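Local coordinates for protein putative transcriptional coactivator P15 (Enterobacteria phage t5, PDB 4BG7) that probably binds DNA as a phage homolog of the eukaryotic transcription coactivator PC4 and is implicated in recombination-dependent DNA replication, at residues E3-Q7 and F35-Y40; G11-S17 and R29-F35; L39-Y45 and S59-Y65. Residues are numbered along the deposited sequence.

Interaction 1. Residues E3-Q7 and F35-Y40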
loop_
_atom_site.group_PDB
_atom_site.type_symbol
_atom_site.label_atom_id
_atom_site.label_comp_id
_atom_site.label_asym_id
_atom_site.label_seq_id
_atom_site.Cartn_x
_atom_site.Cartn_y
_atom_site.Cartn_z
ATOM N N GLU A 3 15.294 -5.000 -7.521
ATOM C CA GLU A 3 14.001 -5.693 -7.088
ATOM C C GLU A 3 14.093 -6.194 -5.640
ATOM O O GLU A 3 14.620 -7.295 -5.390
ATOM C CB GLU A 3 13.653 -6.924 -7.977
ATOM C CG GLU A 3 12.980 -6.717 -9.325
ATOM C CD GLU A 3 11.485 -6.355 -9.237
ATOM O OE1 GLU A 3 10.745 -6.805 -8.327
ATOM O OE2 GLU A 3 11.060 -5.590 -10.105
ATOM N N GLN A 4 13.575 -5.416 -4.691
ATOM C CA GLN A 4 13.804 -5.674 -3.252
ATOM C C GLN A 4 12.811 -4.913 -2.346
ATOM O O GLN A 4 12.260 -3.947 -2.806
ATOM C CB GLN A 4 15.210 -5.193 -2.907
ATOM C CG GLN A 4 15.278 -3.698 -2.694
ATOM C CD GLN A 4 16.646 -3.098 -2.880
ATOM O OE1 GLN A 4 17.320 -3.362 -3.874
ATOM N NE2 GLN A 4 17.045 -2.240 -1.942
ATOM N N VAL A 5 12.659 -5.315 -1.076
ATOM C CA VAL A 5 11.889 -4.545 -0.063
ATOM C C VAL A 5 12.837 -3.721 0.844
ATOM O O VAL A 5 13.926 -4.177 1.244
ATOM C CB VAL A 5 10.950 -5.440 0.802
ATOM C CG1 VAL A 5 10.366 -4.674 2.019
ATOM C CG2 VAL A 5 9.821 -6.033 -0.049
ATOM N N ASN A 6 12.449 -2.477 1.096
ATOM C CA ASN A 6 13.213 -1.602 1.971
ATOM C C ASN A 6 12.500 -1.429 3.279
ATOM O O ASN A 6 11.276 -1.214 3.274
ATOM C CB ASN A 6 13.441 -0.254 1.305
ATOM C CG ASN A 6 13.948 -0.393 -0.090
ATOM O OD1 ASN A 6 15.045 -0.829 -0.284
ATOM N ND2 ASN A 6 13.113 -0.065 -1.078
ATOM N N GLN A 7 13.281 -1.498 4.390
ATOM C CA GLN A 7 12.729 -1.509 5.760
ATOM C C GLN A 7 12.814 -0.134 6.391
ATOM O O GLN A 7 12.376 0.084 7.536
ATOM C CB GLN A 7 13.327 -2.665 6.592
ATOM C CG GLN A 7 12.938 -4.044 6.013
ATOM C CD GLN A 7 13.623 -5.224 6.742
ATOM O OE1 GLN A 7 14.492 -5.895 6.197
ATOM N NE2 GLN A 7 13.262 -5.429 7.984
ATOM N N PHE A 35 15.599 5.123 -5.298
ATOM C CA PHE A 35 16.750 4.642 -4.499
ATOM C C PHE A 35 17.582 3.699 -5.433
ATOM O O PHE A 35 17.006 2.743 -5.976
ATOM C CB PHE A 35 16.210 3.817 -3.332
ATOM C CG PHE A 35 17.276 3.105 -2.523
ATOM C CD1 PHE A 35 18.178 3.827 -1.752
ATOM C CD2 PHE A 35 17.371 1.743 -2.544
ATOM C CE1 PHE A 35 19.168 3.178 -1.011
ATOM C CE2 PHE A 35 18.371 1.094 -1.823
ATOM C CZ PHE A 35 19.265 1.829 -1.059
ATOM N N ARG A 36 18.856 4.010 -5.700
ATOM C CA ARG A 36 19.792 3.027 -6.376
ATOM C C ARG A 36 19.269 2.721 -7.751
ATOM O O ARG A 36 19.172 1.570 -8.159
ATOM C CB ARG A 36 19.939 1.717 -5.531
ATOM C CG ARG A 36 20.984 0.660 -5.983
ATOM C CD ARG A 36 20.683 -0.796 -5.502
ATOM N NE ARG A 36 20.697 -0.901 -4.047
ATOM C CZ ARG A 36 20.186 -1.887 -3.303
ATOM N NH1 ARG A 36 19.605 -2.969 -3.844
ATOM N NH2 ARG A 36 20.267 -1.799 -1.985
ATOM N N GLY A 37 18.861 3.775 -8.438
ATOM C CA GLY A 37 18.430 3.656 -9.808
ATOM C C GLY A 37 17.030 3.115 -10.057
ATOM O O GLY A 37 16.675 2.963 -11.194
ATOM N N ASN A 38 16.241 2.834 -9.002
ATOM C CA ASN A 38 14.974 2.139 -9.136
ATOM C C ASN A 38 13.872 2.845 -8.355
ATOM O O ASN A 38 14.142 3.569 -7.416
ATOM C CB ASN A 38 15.168 0.711 -8.650
ATOM C CG ASN A 38 16.169 -0.046 -9.533
ATOM O OD1 ASN A 38 15.970 -0.203 -10.737
ATOM N ND2 ASN A 38 17.279 -0.411 -8.953
ATOM N N LEU A 39 12.630 2.647 -8.786
ATOM C CA LEU A 39 11.463 3.233 -8.098
ATOM C C LEU A 39 10.828 2.214 -7.156
ATOM O O LEU A 39 10.723 1.055 -7.464
ATOM C CB LEU A 39 10.411 3.733 -9.124
ATOM C CG LEU A 39 10.925 4.909 -9.959
ATOM C CD1 LEU A 39 9.856 5.301 -10.962
ATOM C CD2 LEU A 39 11.323 6.116 -9.101
ATOM N N TYR A 40 10.309 2.732 -6.043
ATOM C CA TYR A 40 9.642 1.991 -5.011
ATOM C C TYR A 40 8.372 2.698 -4.609
ATOM O O TYR A 40 8.288 3.946 -4.690
ATOM C CB TYR A 40 10.546 1.969 -3.765
ATOM C CG TYR A 40 11.786 1.197 -4.087
ATOM C CD1 TYR A 40 11.818 -0.164 -3.938
ATOM C CD2 TYR A 40 12.874 1.836 -4.617
ATOM C CE1 TYR A 40 12.959 -0.898 -4.312
ATOM C CE2 TYR A 40 14.044 1.131 -4.933
ATOM C CZ TYR A 40 14.078 -0.221 -4.813
ATOM O OH TYR A 40 15.247 -0.914 -5.152
#
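Side-chain packing makes up most of this contact, and no clear hydrogen bond crosses between 3-7 and 35-40. Gln4 and Asn6 both direct their CA-to-CB bonds toward 35-40, while Val5 between them points away. The ring of Tyr40 receives both. Asn6 ND2 lies over one face of it, 3.1 Å from Tyr40 CD1. Gln4 CD comes within 3.4 Å of Tyr40 OH. Phe35 is met at its ring edge, with Gln4 NE2 3.6 Å from Phe35 CE2.

The polar bonds lie inside each segment or lead out of the contact. Gln4 NE2 donates to Asn6 OD1 at 3.0 Å, which ties the two amide side chains together beside the rings. Asn6 ND2 bonds to Ser62 OG. In 35-40 a type I' turn runs from Phe35 to Asn38. It is closed by Phe35 N to Asn38 O at 3.0 Å and Asn38 N to Phe35 O at 3.1 Å. Arg36 and Gly37 have the positive phi angles of this turn.

The turn is a tight two-residue connection between strands 26-35 and 38-48. The N-terminal arm passes beside it. Asn6 makes a backbone hydrogen bond with Ser62 of strand 54-64, and Glu3 reaches Trp21 and Lys23 of the second subunit.

Interaction 2. Residues G11-S17 and R29-F35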
loop_
_atom_site.group_PDB
_atom_site.type_symbol
_atom_site.label_atom_id
_atom_site.label_comp_id
_atom_site.label_asym_id
_atom_site.label_seq_id
_atom_site.Cartn_x
_atom_site.Cartn_y
_atom_site.Cartn_z
ATOM N N GLY A 11 18.459 6.908 2.120
ATOM C CA GLY A 11 18.928 7.017 0.738
ATOM C C GLY A 11 17.823 7.248 -0.313
ATOM O O GLY A 11 18.118 7.366 -1.491
ATOM N N HIS A 12 16.557 7.313 0.104
ATOM C CA HIS A 12 15.451 7.484 -0.844
ATOM C C HIS A 12 15.156 8.925 -0.982
ATOM O O HIS A 12 15.167 9.673 0.005
ATOM C CB HIS A 12 14.156 6.808 -0.320
ATOM C CG HIS A 12 14.147 5.315 -0.427
ATOM N ND1 HIS A 12 13.265 4.657 -1.217
ATOM C CD2 HIS A 12 14.936 4.334 0.193
ATOM C CE1 HIS A 12 13.492 3.355 -1.142
ATOM N NE2 HIS A 12 14.497 3.140 -0.257
ATOM N N VAL A 13 14.761 9.310 -2.181
ATOM C CA VAL A 13 14.222 10.630 -2.443
ATOM C C VAL A 13 12.769 10.446 -2.994
ATOM O O VAL A 13 12.585 9.727 -3.957
ATOM C CB VAL A 13 15.126 11.417 -3.476
ATOM C CG1 VAL A 13 14.402 12.624 -4.012
ATOM C CG2 VAL A 13 16.482 11.821 -2.844
ATOM N N ASP A 14 11.815 11.152 -2.422
ATOM C CA ASP A 14 10.426 11.106 -2.866
ATOM C C ASP A 14 10.269 11.761 -4.242
ATOM O O ASP A 14 10.782 12.867 -4.526
ATOM C CB ASP A 14 9.513 11.881 -1.935
ATOM C CG ASP A 14 9.298 11.217 -0.617
ATOM O OD1 ASP A 14 9.836 10.123 -0.355
ATOM O OD2 ASP A 14 8.560 11.826 0.148
ATOM N N ASP A 15 9.516 11.094 -5.080
ATOM C CA ASP A 15 9.020 11.654 -6.339
ATOM C C ASP A 15 7.522 11.947 -6.300
ATOM O O ASP A 15 7.085 12.893 -6.951
ATOM C CB ASP A 15 9.309 10.698 -7.449
ATOM C CG ASP A 15 10.748 10.623 -7.747
ATOM O OD1 ASP A 15 11.531 11.586 -7.407
ATOM O OD2 ASP A 15 11.124 9.574 -8.299
ATOM N N GLN A 16 6.759 11.178 -5.527
ATOM C CA GLN A 16 5.336 11.565 -5.163
ATOM C C GLN A 16 5.056 11.207 -3.738
ATOM O O GLN A 16 5.659 10.257 -3.212
ATOM C CB GLN A 16 4.294 10.803 -6.044
ATOM C CG GLN A 16 4.597 10.818 -7.508
ATOM C CD GLN A 16 3.440 10.203 -8.336
ATOM O OE1 GLN A 16 2.295 10.462 -8.073
ATOM N NE2 GLN A 16 3.767 9.342 -9.244
ATOM N N SER A 17 4.109 11.922 -3.102
ATOM C CA SER A 17 3.750 11.681 -1.710
ATOM C C SER A 17 2.315 12.117 -1.511
ATOM O O SER A 17 2.047 13.308 -1.741
ATOM C CB SER A 17 4.658 12.493 -0.801
ATOM O OG SER A 17 4.377 12.251 0.558
ATOM N N ARG A 29 2.001 8.542 4.638
ATOM C CA ARG A 29 1.962 8.988 3.224
ATOM C C ARG A 29 2.345 7.918 2.231
ATOM O O ARG A 29 3.402 7.303 2.336
ATOM C CB ARG A 29 2.841 10.207 2.933
ATOM C CG ARG A 29 2.444 11.404 3.756
ATOM C CD ARG A 29 2.932 12.675 3.134
ATOM N NE ARG A 29 2.793 13.682 4.158
ATOM C CZ ARG A 29 3.002 14.985 3.989
ATOM N NH1 ARG A 29 3.360 15.460 2.796
ATOM N NH2 ARG A 29 2.852 15.799 5.054
ATOM N N LEU A 30 1.456 7.668 1.278
ATOM C CA LEU A 30 1.725 6.800 0.143
ATOM C C LEU A 30 2.742 7.471 -0.728
ATOM O O LEU A 30 2.521 8.597 -1.255
ATOM C CB LEU A 30 0.480 6.535 -0.722
ATOM C CG LEU A 30 0.621 5.453 -1.804
ATOM C CD1 LEU A 30 0.930 4.152 -1.107
ATOM C CD2 LEU A 30 -0.736 5.392 -2.558
ATOM N N THR A 31 3.838 6.755 -0.939
ATOM C CA THR A 31 5.042 7.383 -1.465
ATOM C C THR A 31 5.638 6.601 -2.636
ATOM O O THR A 31 5.689 5.378 -2.604
ATOM C CB THR A 31 6.103 7.510 -0.358
ATOM O OG1 THR A 31 5.549 8.293 0.677
ATOM C CG2 THR A 31 7.401 8.125 -0.937
ATOM N N VAL A 32 6.044 7.339 -3.663
ATOM C CA VAL A 32 6.862 6.788 -4.720
ATOM C C VAL A 32 8.213 7.490 -4.484
ATOM O O VAL A 32 8.303 8.744 -4.427
ATOM C CB VAL A 32 6.398 7.092 -6.145
ATOM C CG1 VAL A 32 7.434 6.511 -7.180
ATOM C CG2 VAL A 32 4.991 6.529 -6.382
ATOM N N SER A 33 9.247 6.683 -4.421
ATOM C CA SER A 33 10.608 7.163 -4.146
ATOM C C SER A 33 11.605 6.494 -5.077
ATOM O O SER A 33 11.347 5.420 -5.614
ATOM C CB SER A 33 10.952 6.867 -2.693
ATOM O OG SER A 33 10.958 5.485 -2.357
ATOM N N GLU A 34 12.750 7.151 -5.244
ATOM C CA GLU A 34 13.836 6.607 -6.069
ATOM C C GLU A 34 14.986 6.293 -5.100
ATOM O O GLU A 34 15.295 7.110 -4.224
ATOM C CB GLU A 34 14.277 7.599 -7.100
ATOM C CG GLU A 34 15.277 6.940 -8.043
ATOM C CD GLU A 34 15.789 7.887 -9.110
ATOM O OE1 GLU A 34 15.185 8.961 -9.333
ATOM O OE2 GLU A 34 16.830 7.538 -9.677
ATOM N N PHE A 35 15.599 5.123 -5.298
ATOM C CA PHE A 35 16.750 4.642 -4.499
ATOM C C PHE A 35 17.582 3.699 -5.433
ATOM O O PHE A 35 17.006 2.743 -5.976
ATOM C CB PHE A 35 16.210 3.817 -3.332
ATOM C CG PHE A 35 17.276 3.105 -2.523
ATOM C CD1 PHE A 35 18.178 3.827 -1.752
ATOM C CD2 PHE A 35 17.371 1.743 -2.544
ATOM C CE1 PHE A 35 19.168 3.178 -1.011
ATOM C CE2 PHE A 35 18.371 1.094 -1.823
ATOM C CZ PHE A 35 19.265 1.829 -1.059
HETATM O O HOH W 1 6.368 10.945 1.517
#
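A beta hairpin interrupted by a classic bulge joins 11-17 to 29-35, the facing parts of strands 13-23 and 26-35. Val13 and Glu34 form a hydrogen-bonded antiparallel pair, with Val13 N to Glu34 O at 3.0 Å and Glu34 N to Val13 O at 2.9 Å. At the bulge Asp15 and Gln16 both face Val32. Their N atoms share Val32 O, at 2.7 Å from Asp15 N and 3.1 Å from Gln16 N. Val32 N returns a bond to Gln16 O at 3.0 Å. The register therefore shifts by one residue after the Asp14-Ser33 pair, and the first strand turns a corner at Asp15.

Asp14, Ser17, Thr31 and Ser33 lie on one face. A water there bridges Asp14 OD2 (2.7 Å), Ser17 OG (2.6 Å) and Thr31 OG1 (2.9 Å). Asp14 OD1 makes a salt bridge to Arg44. At the hairpin's open end His12 ND1 and Ser33 OG share a 2.7 Å hydrogen bond. Phe35 CB lies over the His12 ring, a CH-pi contact 3.5 Å from the centroid. The His12 and Phe35 rings are nearly parallel but slid apart. Gly11 approaches closely: a CB there would clash with Phe35 CE1.

On the other face Gln16 NE2 bonds to Ile80 O of the second subunit, and Val32 packs on the same residue. This bent antiparallel hairpin with its classic bulge forms the first half of the PC4-like four-stranded sheet, with 13-23 at its edge and the strands following in chain order.

Interaction 3. Residues L39-Y45 and S59-Y65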
loop_
_atom_site.group_PDB
_atom_site.type_symbol
_atom_site.label_atom_id
_atom_site.label_comp_id
_atom_site.label_asym_id
_atom_site.label_seq_id
_atom_site.Cartn_x
_atom_site.Cartn_y
_atom_site.Cartn_z
ATOM N N LEU A 39 12.630 2.647 -8.786
ATOM C CA LEU A 39 11.463 3.233 -8.098
ATOM C C LEU A 39 10.828 2.214 -7.156
ATOM O O LEU A 39 10.723 1.055 -7.464
ATOM C CB LEU A 39 10.411 3.733 -9.124
ATOM C CG LEU A 39 10.925 4.909 -9.959
ATOM C CD1 LEU A 39 9.856 5.301 -10.962
ATOM C CD2 LEU A 39 11.323 6.116 -9.101
ATOM N N TYR A 40 10.309 2.732 -6.043
ATOM C CA TYR A 40 9.642 1.991 -5.011
ATOM C C TYR A 40 8.372 2.698 -4.609
ATOM O O TYR A 40 8.288 3.946 -4.690
ATOM C CB TYR A 40 10.546 1.969 -3.765
ATOM C CG TYR A 40 11.786 1.197 -4.087
ATOM C CD1 TYR A 40 11.818 -0.164 -3.938
ATOM C CD2 TYR A 40 12.874 1.836 -4.617
ATOM C CE1 TYR A 40 12.959 -0.898 -4.312
ATOM C CE2 TYR A 40 14.044 1.131 -4.933
ATOM C CZ TYR A 40 14.078 -0.221 -4.813
ATOM O OH TYR A 40 15.247 -0.914 -5.152
ATOM N N MET A 41 7.374 1.894 -4.225
ATOM C CA MET A 41 6.167 2.422 -3.597
ATOM C C MET A 41 6.043 1.898 -2.191
ATOM O O MET A 41 6.343 0.754 -1.898
ATOM C CB MET A 41 4.855 2.122 -4.369
ATOM C CG MET A 41 4.613 0.688 -4.727
ATOM S SD MET A 41 2.924 0.364 -5.332
ATOM C CE MET A 41 3.214 -1.251 -5.996
ATOM N N GLY A 42 5.553 2.755 -1.310
ATOM C CA GLY A 42 5.386 2.357 0.083
ATOM C C GLY A 42 4.788 3.430 0.968
ATOM O O GLY A 42 4.132 4.357 0.485
ATOM N N ILE A 43 5.031 3.317 2.268
ATOM C CA ILE A 43 4.517 4.313 3.195
ATOM C C ILE A 43 5.689 4.975 3.912
ATOM O O ILE A 43 6.471 4.276 4.505
ATOM C CB ILE A 43 3.635 3.621 4.226
ATOM C CG1 ILE A 43 2.330 3.157 3.597
ATOM C CG2 ILE A 43 3.397 4.517 5.440
ATOM C CD1 ILE A 43 1.485 4.075 2.738
ATOM N N ARG A 44 5.844 6.291 3.776
ATOM C CA ARG A 44 6.862 7.028 4.543
ATOM C C ARG A 44 6.153 7.748 5.656
ATOM O O ARG A 44 5.099 8.363 5.422
ATOM C CB ARG A 44 7.567 8.072 3.663
ATOM C CG ARG A 44 8.676 8.784 4.416
ATOM C CD ARG A 44 9.152 10.017 3.717
ATOM N NE ARG A 44 10.047 9.778 2.558
ATOM C CZ ARG A 44 11.367 9.668 2.603
ATOM N NH1 ARG A 44 12.004 9.657 3.753
ATOM N NH2 ARG A 44 12.038 9.528 1.451
ATOM N N TYR A 45 6.701 7.693 6.865
ATOM C CA TYR A 45 6.072 8.417 8.008
ATOM C C TYR A 45 6.539 9.877 8.143
ATOM O O TYR A 45 7.744 10.134 8.172
ATOM C CB TYR A 45 6.305 7.692 9.313
ATOM C CG TYR A 45 5.547 6.384 9.355
ATOM C CD1 TYR A 45 4.169 6.374 9.563
ATOM C CD2 TYR A 45 6.170 5.168 9.079
ATOM C CE1 TYR A 45 3.457 5.172 9.586
ATOM C CE2 TYR A 45 5.450 3.968 9.075
ATOM C CZ TYR A 45 4.091 3.993 9.311
ATOM O OH TYR A 45 3.350 2.832 9.314
ATOM N N SER A 59 11.537 6.857 8.292
ATOM C CA SER A 59 10.852 5.622 8.727
ATOM C C SER A 59 9.730 5.259 7.770
ATOM O O SER A 59 8.997 6.163 7.222
ATOM C CB SER A 59 10.314 5.778 10.161
ATOM O OG SER A 59 11.471 5.917 10.979
ATOM N N GLY A 60 9.643 3.973 7.507
ATOM C CA GLY A 60 8.580 3.403 6.647
ATOM C C GLY A 60 9.092 2.159 5.956
ATOM O O GLY A 60 10.136 1.599 6.325
ATOM N N PHE A 61 8.399 1.749 4.900
ATOM C CA PHE A 61 8.812 0.550 4.152
ATOM C C PHE A 61 8.380 0.728 2.689
ATOM O O PHE A 61 7.494 1.453 2.401
ATOM C CB PHE A 61 8.182 -0.742 4.751
ATOM C CG PHE A 61 6.776 -0.921 4.389
ATOM C CD1 PHE A 61 5.799 -0.164 5.006
ATOM C CD2 PHE A 61 6.419 -1.707 3.309
ATOM C CE1 PHE A 61 4.483 -0.263 4.611
ATOM C CE2 PHE A 61 5.115 -1.816 2.912
ATOM C CZ PHE A 61 4.149 -1.094 3.552
ATOM N N SER A 62 9.017 0.046 1.767
ATOM C CA SER A 62 8.655 0.173 0.413
ATOM C C SER A 62 8.993 -1.086 -0.339
ATOM O O SER A 62 9.733 -1.987 0.169
ATOM C CB SER A 62 9.329 1.412 -0.173
ATOM O OG SER A 62 10.736 1.318 -0.216
ATOM N N PHE A 63 8.423 -1.194 -1.527
ATOM C CA PHE A 63 8.747 -2.314 -2.374
ATOM C C PHE A 63 8.675 -1.871 -3.835
ATOM O O PHE A 63 8.239 -0.776 -4.128
ATOM C CB PHE A 63 7.878 -3.537 -2.031
ATOM C CG PHE A 63 6.440 -3.388 -2.391
ATOM C CD1 PHE A 63 5.607 -2.628 -1.606
ATOM C CD2 PHE A 63 5.899 -4.069 -3.458
ATOM C CE1 PHE A 63 4.247 -2.485 -1.868
ATOM C CE2 PHE A 63 4.543 -3.943 -3.748
ATOM C CZ PHE A 63 3.717 -3.123 -2.957
ATOM N N PRO A 64 9.100 -2.715 -4.779
ATOM C CA PRO A 64 9.214 -2.118 -6.107
ATOM C C PRO A 64 7.937 -1.578 -6.763
ATOM O O PRO A 64 6.828 -2.100 -6.606
ATOM C CB PRO A 64 9.802 -3.252 -6.976
ATOM C CG PRO A 64 10.348 -4.232 -6.031
ATOM C CD PRO A 64 9.680 -4.047 -4.705
ATOM N N TYR A 65 8.117 -0.476 -7.471
ATOM C CA TYR A 65 7.071 0.187 -8.206
ATOM C C TYR A 65 7.292 -0.083 -9.670
ATOM O O TYR A 65 8.035 0.675 -10.304
ATOM C CB TYR A 65 7.163 1.700 -7.960
ATOM C CG TYR A 65 6.054 2.590 -8.553
ATOM C CD1 TYR A 65 4.714 2.464 -8.168
ATOM C CD2 TYR A 65 6.366 3.635 -9.414
ATOM C CE1 TYR A 65 3.734 3.335 -8.659
ATOM C CE2 TYR A 65 5.413 4.520 -9.873
ATOM C CZ TYR A 65 4.096 4.347 -9.535
ATOM O OH TYR A 65 3.174 5.251 -10.018
#
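Met41, Ile43, Phe61 and Phe63 form the apolar centre on one face of the sheet. Met41 CE packs 3.6 Å from Phe63 CZ, and Met41 SD lies 5.0 Å from the Phe63 ring centroid, an oblique Met-aromatic contact. A second one places Met41 SD at the edge of the Tyr65 ring, 5.3 Å from its centroid. Ile43 CB reaches Phe61 CE1 at 4.0 Å. Helix 67-83 adds Leu73 against Met41, and Phe61 of the second subunit packs on Ile43.

Beneath them the two backbones run antiparallel. Met41 pairs with Phe63 through Met41 N to Phe63 O at 2.8 Å and Phe63 N to Met41 O at 2.9 Å. Ile43 pairs with Phe61 through Ile43 N to Phe61 O at 3.1 Å and Phe61 N to Ile43 O at 3.2 Å. Tyr65 N to Leu39 O at 3.0 Å and Tyr45 N to Ser59 O at 2.8 Å bond the two ends. Gly42 and Gly60 sit where the strands come close. A CB on Gly42 would clash with Phe61 O, and one on Gly60 with Ile43 O.

Polar groups lie toward the margins and the other face. Arg44 bonds to Thr57 O and makes a salt bridge to Asp14. Ser62 OG receives Asn6 ND2, and Tyr65 OH bonds to Ser84 of the second subunit. The antiparallel pairing is regular from 39 to 45, with one apolar and one more polar face, and belongs to the second hairpin of the four-stranded PC4-like sheet.

From the N terminus, the arm 3-7 comes first, and interaction 1 closes a long loop by bringing it to the turn and strand start at 35-40. Interaction 2 falls within that loop and pairs the first two strands, sharing Phe35 with interaction 1. Interaction 3 opens later in the chain, on strand 38-48, and closes the second hairpin; it shares Leu39 and Tyr40 with interaction 1. Strands 26-35 and 38-48 join the two hairpins, with a probable hydrogen bond from Thr31 N to Gly42 O at 2.8 Å. The arm is also tied to the last strand, 54-64. All three contacts touch the second subunit.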